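Local coordinates for UTP--glucose-1-phosphate uridylyltransferase (Acinetobacter baumannii, PDB 6IKX), which catalyses the transfer of a uridylyl group from UTP to alpha-D-glucose 1-phosphate, yielding UDP-alpha-D-glucose and diphosphate, at the interface of chains A and B and the interface of chains A and C. Coordinates in Å, arbitrary orientation; residue numbers count along the deposited sequence, not the author numbering. Chains: chain A/B/C, UTP--glucose-1-phosphate uridylyltransferase.

Contact 1: the interface of chains A and B. Residues chain A 12, 14, 17-18, 21; chain B 72, 75-76, 84, 88.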
ATOM      1  N   LEU A  12       0.955  -2.674 -16.465  1.00 45.13           N
ATOM      2  CA  LEU A  12       1.576  -3.499 -15.373  1.00 45.87           C
ATOM      3  C   LEU A  12       3.078  -3.677 -15.583  1.00 50.72           C
ATOM      4  O   LEU A  12       3.729  -4.359 -14.743  1.00 54.21           O
ATOM      5  CB  LEU A  12       0.885  -4.854 -15.282  1.00 49.59           C
ATOM      6  CG  LEU A  12      -0.613  -4.783 -15.036  1.00 51.92           C
ATOM      7  CD1 LEU A  12      -1.125  -6.090 -14.474  1.00 57.33           C
ATOM      8  CD2 LEU A  12      -0.961  -3.642 -14.100  1.00 53.43           C
ATOM      9  N   THR A  14       4.985  -5.023 -18.297  1.00 55.36           N
ATOM     10  CA  THR A  14       5.413  -6.356 -18.739  1.00 54.38           C
ATOM     11  C   THR A  14       6.748  -6.268 -19.404  1.00 49.65           C
ATOM     12  O   THR A  14       7.567  -7.138 -19.281  1.00 53.51           O
ATOM     13  CB  THR A  14       4.388  -7.116 -19.574  1.00 51.57           C
ATOM     14  OG1 THR A  14       3.920  -6.301 -20.633  1.00 56.98           O
ATOM     15  CG2 THR A  14       3.243  -7.514 -18.710  1.00 52.83           C
ATOM     16  N   LEU A  17      10.562  -6.130 -17.065  1.00 51.56           N
ATOM     17  CA  LEU A  17       9.885  -6.912 -16.055  1.00 56.63           C
ATOM     18  C   LEU A  17      10.346  -7.244 -14.687  1.00 70.27           C
ATOM     19  O   LEU A  17       9.500  -7.201 -13.804  1.00111.80           O
ATOM     20  CB  LEU A  17       9.165  -8.106 -16.601  1.00 57.83           C
ATOM     21  CG  LEU A  17       7.976  -8.376 -15.698  1.00 57.81           C
ATOM     22  CD1 LEU A  17       7.257  -7.121 -15.288  1.00 57.07           C
ATOM     23  CD2 LEU A  17       7.005  -9.261 -16.409  1.00 66.84           C
ATOM     24  N   PRO A  18      11.588  -7.630 -14.463  1.00 54.35           N
ATOM     25  CA  PRO A  18      11.966  -7.898 -13.075  1.00 47.24           C
ATOM     26  C   PRO A  18      11.818  -6.560 -12.302  1.00 46.11           C
ATOM     27  O   PRO A  18      11.158  -6.520 -11.303  1.00 43.68           O
ATOM     28  CB  PRO A  18      13.384  -8.444 -13.159  1.00 41.77           C
ATOM     29  CG  PRO A  18      13.767  -8.389 -14.565  1.00 42.19           C
ATOM     30  CD  PRO A  18      12.631  -7.963 -15.426  1.00 41.65           C
ATOM     31  N   LYS A  21       8.237  -5.424 -11.342  1.00 38.74           N
ATOM     32  CA  LYS A  21       7.415  -6.509 -10.775  1.00 35.58           C
ATOM     33  C   LYS A  21       6.661  -5.935  -9.607  1.00 34.84           C
ATOM     34  O   LYS A  21       5.450  -6.176  -9.504  1.00 37.65           O
ATOM     35  CB  LYS A  21       8.237  -7.714 -10.304  1.00 40.73           C
ATOM     36  CG  LYS A  21       7.383  -8.782  -9.621  1.00 42.96           C
ATOM     37  CD  LYS A  21       8.156  -9.863  -8.909  1.00 46.29           C
ATOM     38  CE  LYS A  21       7.192 -10.800  -8.220  1.00 45.76           C
ATOM     39  NZ  LYS A  21       7.901 -11.908  -7.548  1.00 42.79           N
TER
ATOM     40  N   LEU B  72      -0.276  -9.993 -12.412  1.00 51.69           N
ATOM     41  CA  LEU B  72       0.879  -9.851 -13.326  1.00 49.28           C
ATOM     42  C   LEU B  72       1.103 -11.203 -13.996  1.00 49.41           C
ATOM     43  O   LEU B  72       1.247 -11.226 -15.214  1.00 52.01           O
ATOM     44  CB  LEU B  72       2.123  -9.393 -12.549  1.00 49.01           C
ATOM     45  CG  LEU B  72       3.395  -9.213 -13.376  1.00 50.99           C
ATOM     46  CD1 LEU B  72       3.174  -8.229 -14.511  1.00 51.32           C
ATOM     47  CD2 LEU B  72       4.547  -8.751 -12.503  1.00 55.99           C
ATOM     48  N   THR B  75      -1.894 -11.881 -16.438  1.00 68.15           N
ATOM     49  CA  THR B  75      -1.676 -10.949 -17.585  1.00 66.68           C
ATOM     50  C   THR B  75      -0.585 -11.533 -18.499  1.00 67.05           C
ATOM     51  O   THR B  75      -0.797 -11.491 -19.718  1.00 87.35           O
ATOM     52  CB  THR B  75      -1.373  -9.504 -17.148  1.00 66.07           C
ATOM     53  OG1 THR B  75      -0.372  -8.942 -18.000  1.00 61.14           O
ATOM     54  N   LEU B  76       0.525 -12.063 -17.955  1.00 67.14           N
ATOM     55  CA  LEU B  76       1.693 -12.554 -18.748  1.00 63.51           C
ATOM     56  C   LEU B  76       1.359 -13.896 -19.437  1.00 73.84           C
ATOM     57  O   LEU B  76       1.926 -14.116 -20.522  1.00 73.69           O
ATOM     58  CB  LEU B  76       2.936 -12.751 -17.870  1.00 60.74           C
ATOM     59  CG  LEU B  76       3.820 -11.547 -17.541  1.00 53.91           C
ATOM     60  CD1 LEU B  76       4.946 -11.983 -16.621  1.00 47.47           C
ATOM     61  CD2 LEU B  76       4.405 -10.914 -18.773  1.00 54.48           C
ATOM     62  N   LEU B  84       9.466 -14.198 -19.614  1.00 52.02           N
ATOM     63  CA  LEU B  84       9.246 -13.119 -18.634  1.00 52.93           C
ATOM     64  C   LEU B  84       8.664 -13.719 -17.360  1.00 49.28           C
ATOM     65  O   LEU B  84       9.080 -13.277 -16.282  1.00 48.35           O
ATOM     66  CB  LEU B  84       8.261 -12.101 -19.204  1.00 57.05           C
ATOM     67  CG  LEU B  84       8.820 -11.155 -20.255  1.00 63.56           C
ATOM     68  CD1 LEU B  84       7.684 -10.320 -20.835  1.00 64.97           C
ATOM     69  CD2 LEU B  84       9.927 -10.286 -19.670  1.00 59.03           C
ATOM     70  N   ILE B  88       9.961 -13.666 -12.964  1.00 51.82           N
ATOM     71  CA  ILE B  88       9.239 -13.123 -11.765  1.00 54.26           C
ATOM     72  C   ILE B  88       8.700 -14.220 -10.835  1.00 49.53           C
ATOM     73  O   ILE B  88       8.268 -13.870  -9.744  1.00 56.48           O
ATOM     74  CB  ILE B  88       8.116 -12.135 -12.147  1.00 47.43           C
ATOM     75  CG1 ILE B  88       7.016 -12.759 -13.014  1.00 52.27           C
ATOM     76  CG2 ILE B  88       8.745 -10.933 -12.819  1.00 50.90           C
ATOM     77  CD1 ILE B  88       5.662 -12.070 -12.923  1.00 49.97           C
TER

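Contact 2: the interface of chains A and C. Residues chain A 98-101, 118-119; chain C 98-101, 119.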
ATOM      1  N   VAL A  98      -1.796  17.640  -9.150  1.00 42.34           N
ATOM      2  CA  VAL A  98      -1.717  16.263  -9.697  1.00 39.54           C
ATOM      3  C   VAL A  98      -2.997  15.530  -9.321  1.00 38.63           C
ATOM      4  O   VAL A  98      -3.294  15.504  -8.149  1.00 42.29           O
ATOM      5  CB  VAL A  98      -0.488  15.538  -9.152  1.00 40.86           C
ATOM      6  CG1 VAL A  98      -0.441  14.113  -9.699  1.00 46.40           C
ATOM      7  CG2 VAL A  98       0.772  16.308  -9.495  1.00 36.67           C
ATOM      8  N   ILE A  99      -3.692  14.955 -10.295  1.00 43.46           N
ATOM      9  CA  ILE A  99      -5.069  14.381 -10.171  1.00 44.70           C
ATOM     10  C   ILE A  99      -5.023  12.894 -10.527  1.00 43.48           C
ATOM     11  O   ILE A  99      -4.297  12.524 -11.475  1.00 38.94           O
ATOM     12  CB  ILE A  99      -6.037  15.070 -11.144  1.00 46.42           C
ATOM     13  CG1 ILE A  99      -6.063  16.583 -10.945  1.00 60.33           C
ATOM     14  CG2 ILE A  99      -7.424  14.461 -11.024  1.00 55.13           C
ATOM     15  CD1 ILE A  99      -6.341  17.002  -9.516  1.00 62.62           C
ATOM     16  N   SER A 100      -5.848  12.079  -9.884  1.00 37.90           N
ATOM     17  CA  SER A 100      -5.894  10.627 -10.169  1.00 40.58           C
ATOM     18  C   SER A 100      -7.285  10.209 -10.619  1.00 39.75           C
ATOM     19  O   SER A 100      -8.287  10.638  -9.984  1.00 33.37           O
ATOM     20  CB  SER A 100      -5.477   9.835  -8.979  1.00 46.07           C
ATOM     21  OG  SER A 100      -4.090   9.596  -9.062  1.00 54.27           O
ATOM     22  N   VAL A 101      -7.308   9.349 -11.634  1.00 41.61           N
ATOM     23  CA  VAL A 101      -8.507   8.552 -11.995  1.00 43.80           C
ATOM     24  C   VAL A 101      -7.989   7.172 -12.367  1.00 37.00           C
ATOM     25  O   VAL A 101      -6.819   7.044 -12.796  1.00 36.39           O
ATOM     26  CB  VAL A 101      -9.315   9.235 -13.121  1.00 48.91           C
ATOM     27  CG1 VAL A 101      -8.551   9.221 -14.443  1.00 42.82           C
ATOM     28  CG2 VAL A 101     -10.698   8.615 -13.261  1.00 43.90           C
ATOM     29  N   SER A 118     -14.204  13.051 -17.626  1.00 43.61           N
ATOM     30  CA  SER A 118     -14.825  13.888 -16.572  1.00 42.07           C
ATOM     31  C   SER A 118     -13.866  14.981 -16.139  1.00 42.58           C
ATOM     32  O   SER A 118     -14.306  16.105 -15.960  1.00 48.92           O
ATOM     33  CB  SER A 118     -15.211  13.041 -15.392  1.00 50.47           C
ATOM     34  OG  SER A 118     -14.046  12.514 -14.787  1.00 52.40           O
ATOM     35  N   VAL A 119     -12.591  14.644 -16.002  1.00 45.70           N
ATOM     36  CA  VAL A 119     -11.552  15.604 -15.565  1.00 44.24           C
ATOM     37  C   VAL A 119     -11.204  16.491 -16.750  1.00 40.12           C
ATOM     38  O   VAL A 119     -10.955  17.664 -16.516  1.00 41.83           O
ATOM     39  CB  VAL A 119     -10.342  14.874 -14.959  1.00 48.06           C
ATOM     40  CG1 VAL A 119      -9.282  15.814 -14.429  1.00 50.41           C
ATOM     41  CG2 VAL A 119     -10.806  13.958 -13.851  1.00 56.64           C
TER
ATOM     42  N   VAL C  98     -14.917   8.494 -10.170  1.00 42.34           N
ATOM     43  CA  VAL C  98     -14.327   8.825  -8.850  1.00 39.54           C
ATOM     44  C   VAL C  98     -12.921   9.361  -9.081  1.00 38.63           C
ATOM     45  O   VAL C  98     -12.164   8.668  -9.721  1.00 42.29           O
ATOM     46  CB  VAL C  98     -14.304   7.593  -7.948  1.00 40.86           C
ATOM     47  CG1 VAL C  98     -13.664   7.943  -6.607  1.00 46.40           C
ATOM     48  CG2 VAL C  98     -15.707   7.045  -7.769  1.00 36.67           C
ATOM     49  N   ILE C  99     -12.612  10.539  -8.553  1.00 43.46           N
ATOM     50  CA  ILE C  99     -11.376  11.332  -8.839  1.00 44.70           C
ATOM     51  C   ILE C  99     -10.602  11.538  -7.535  1.00 43.48           C
ATOM     52  O   ILE C  99     -11.240  11.771  -6.486  1.00 38.94           O
ATOM     53  CB  ILE C  99     -11.733  12.717  -9.398  1.00 46.42           C
ATOM     54  CG1 ILE C  99     -12.612  12.618 -10.644  1.00 60.33           C
ATOM     55  CG2 ILE C  99     -10.470  13.519  -9.662  1.00 55.13           C
ATOM     56  CD1 ILE C  99     -12.033  11.730 -11.725  1.00 62.62           C
ATOM     57  N   SER C 100      -9.277  11.573  -7.602  1.00 37.90           N
ATOM     58  CA  SER C 100      -8.439  11.786  -6.401  1.00 40.58           C
ATOM     59  C   SER C 100      -7.574  13.026  -6.558  1.00 39.75           C
ATOM     60  O   SER C 100      -6.965  13.211  -7.648  1.00 33.37           O
ATOM     61  CB  SER C 100      -7.588  10.595  -6.125  1.00 46.07           C
ATOM     62  OG  SER C 100      -8.279   9.745  -5.237  1.00 54.27           O
ATOM     63  N   VAL C 101      -7.489  13.789  -5.472  1.00 41.61           N
ATOM     64  CA  VAL C 101      -6.445  14.828  -5.290  1.00 43.80           C
ATOM     65  C   VAL C 101      -6.023  14.739  -3.832  1.00 37.00           C
ATOM     66  O   VAL C 101      -6.828  14.296  -2.980  1.00 36.39           O
ATOM     67  CB  VAL C 101      -6.966  16.223  -5.700  1.00 48.91           C
ATOM     68  CG1 VAL C 101      -8.041  16.723  -4.737  1.00 42.82           C
ATOM     69  CG2 VAL C 101      -5.823  17.220  -5.838  1.00 43.90           C
ATOM     70  N   VAL C 119      -9.991  20.667 -10.103  1.00 45.70           N
ATOM     71  CA  VAL C 119     -11.012  19.680 -10.520  1.00 44.24           C
ATOM     72  C   VAL C 119     -12.367  20.368 -10.500  1.00 40.12           C
ATOM     73  O   VAL C 119     -13.166  20.055 -11.370  1.00 41.83           O
ATOM     74  CB  VAL C 119     -10.946  18.413  -9.650  1.00 48.06           C
ATOM     75  CG1 VAL C 119     -11.921  17.341 -10.082  1.00 50.41           C
ATOM     76  CG2 VAL C 119      -9.541  17.858  -9.671  1.00 56.64           C
TER

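Contact 1: the interface of chains A and B
A:Leu17 and B:Leu76 meet tip to tip, methyl CD2 of the first lying 3.4 Å from methyl CD1 of the second, a tight fit for two carbons. They join the glycine-rich signature loop of the nucleotidyltransferase family in chain A to a pair of chain B helices, 70-77 and 82-89. The contact is mainly apolar. A:Leu17 holds CG roughly anti to its backbone N (chi1 -150°), which sends the side chain in among three partners. Beyond B:Leu76, its CB faces CD2 of B:Leu84 at 3.8 Å, and its CG faces the branch methyl CG2 of B:Ile88 at 3.9 Å. Both B:Leu84 and B:Ile88 come from helix 82-89, so A:Leu17 touches the two helices at once. A:Thr14 slides past B:Leu76 in the opposite direction; its methyl CG2, not its hydroxyl, makes the approach, 3.6 Å from CD2 of B:Leu76. On helix 70-77, B:Leu72 spreads its two methyls between different parts of the loop: CD1 lies beside the backbone of A:Leu12, while CD2 reaches CA of A:Lys21 at 4.0 Å.

A hydrogen bond adds a polar element to this apolar patch. A:Lys21 sets CG anti to its backbone N (chi1 176°) and runs extended from there. Its methylenes pass slantwise across B:Ile88, CD 4.0 Å from CB of B:Ile88, before the amine NZ donates to the main-chain O of B:Ile88 at 3.0 Å. The amine sits in the carbonyl plane, at a C=O...N angle of 153°. This carbonyl belongs to the end of helix 82-89, where the helix dipole may favour a positively charged partner.

A:Leu12 and A:Thr14 belong to the UTP-binding loop, and packing against chain B may therefore steady that loop and couple the nucleotide pocket to assembly of the subunits.

Contact 2: the interface of chains A and C
A:Ser100 and C:Ser100 face each other across a two-fold axis, forming an antiparallel beta bridge between the strands 97-102 of two nucleotidyltransferase subunits. Each backbone N-H donates to the carbonyl O of the other serine, with N of A:Ser100 2.7 Å from O of C:Ser100 and the reverse bond identical. The bonds are fairly straight, 159° at the hydrogen. The serine side chains share one face of the bridge, where CB of A:Ser100 comes within 3.6 Å of CB of C:Ser100.

The neighbouring A:Ile99 projects from the opposite face of its strand. Its CB starts beside the bridge, 4.1 Å from the carbonyl O of C:Ser100. From there the side chain forks. The branch methyl CG2 turns in towards the axis and meets its twin, CG2 of C:Ile99, at a snug 3.5 Å; it also lies beyond the carbonyl O of C:Ser100. The other branch, CG1, is anti to the carbonyl carbon (chi1 -56°) and leads away from the axis, coming 3.9 Å from CG2 of C:Val119. At the tip, CD1 sits in the corner formed by two valines of the partner, both of which present CG2: that of C:Val119, on helix 117-120, lies only 3.3 Å away, and that of C:Val101, on the bridging strand, 3.7 Å. The first of these is closer than ordinary methyl packing. A second torsion of -53° folds CD1 back from an extended course and brings it to this pair.

Symmetry repeats the whole path with C:Ile99, whose CD1 sits in the corner formed by A:Val101 and A:Val119, with the hydroxyl OG of A:Ser118 nearby. The two isoleucines cross obliquely at the axis, each reaching over to the partner's Val101 and on to the short helix 117-120.

Contact 1 and contact 2 lie about 27 Å apart, between the centres of their C-alpha atoms, and share no residues. Chain A uses its signature loop in contact 1, and strand 97-102 with helix 117-120 in contact 2, so it can hold chains B and C at the same time. Both interfaces are two-fold symmetric: contact 1 has a separate twin with the chains exchanged, whereas contact 2 lies on its own axis. Two different two-folds of this kind are consistent with the four-copy deposited assembly, although the structure alone does not show that this tetramer is the working form.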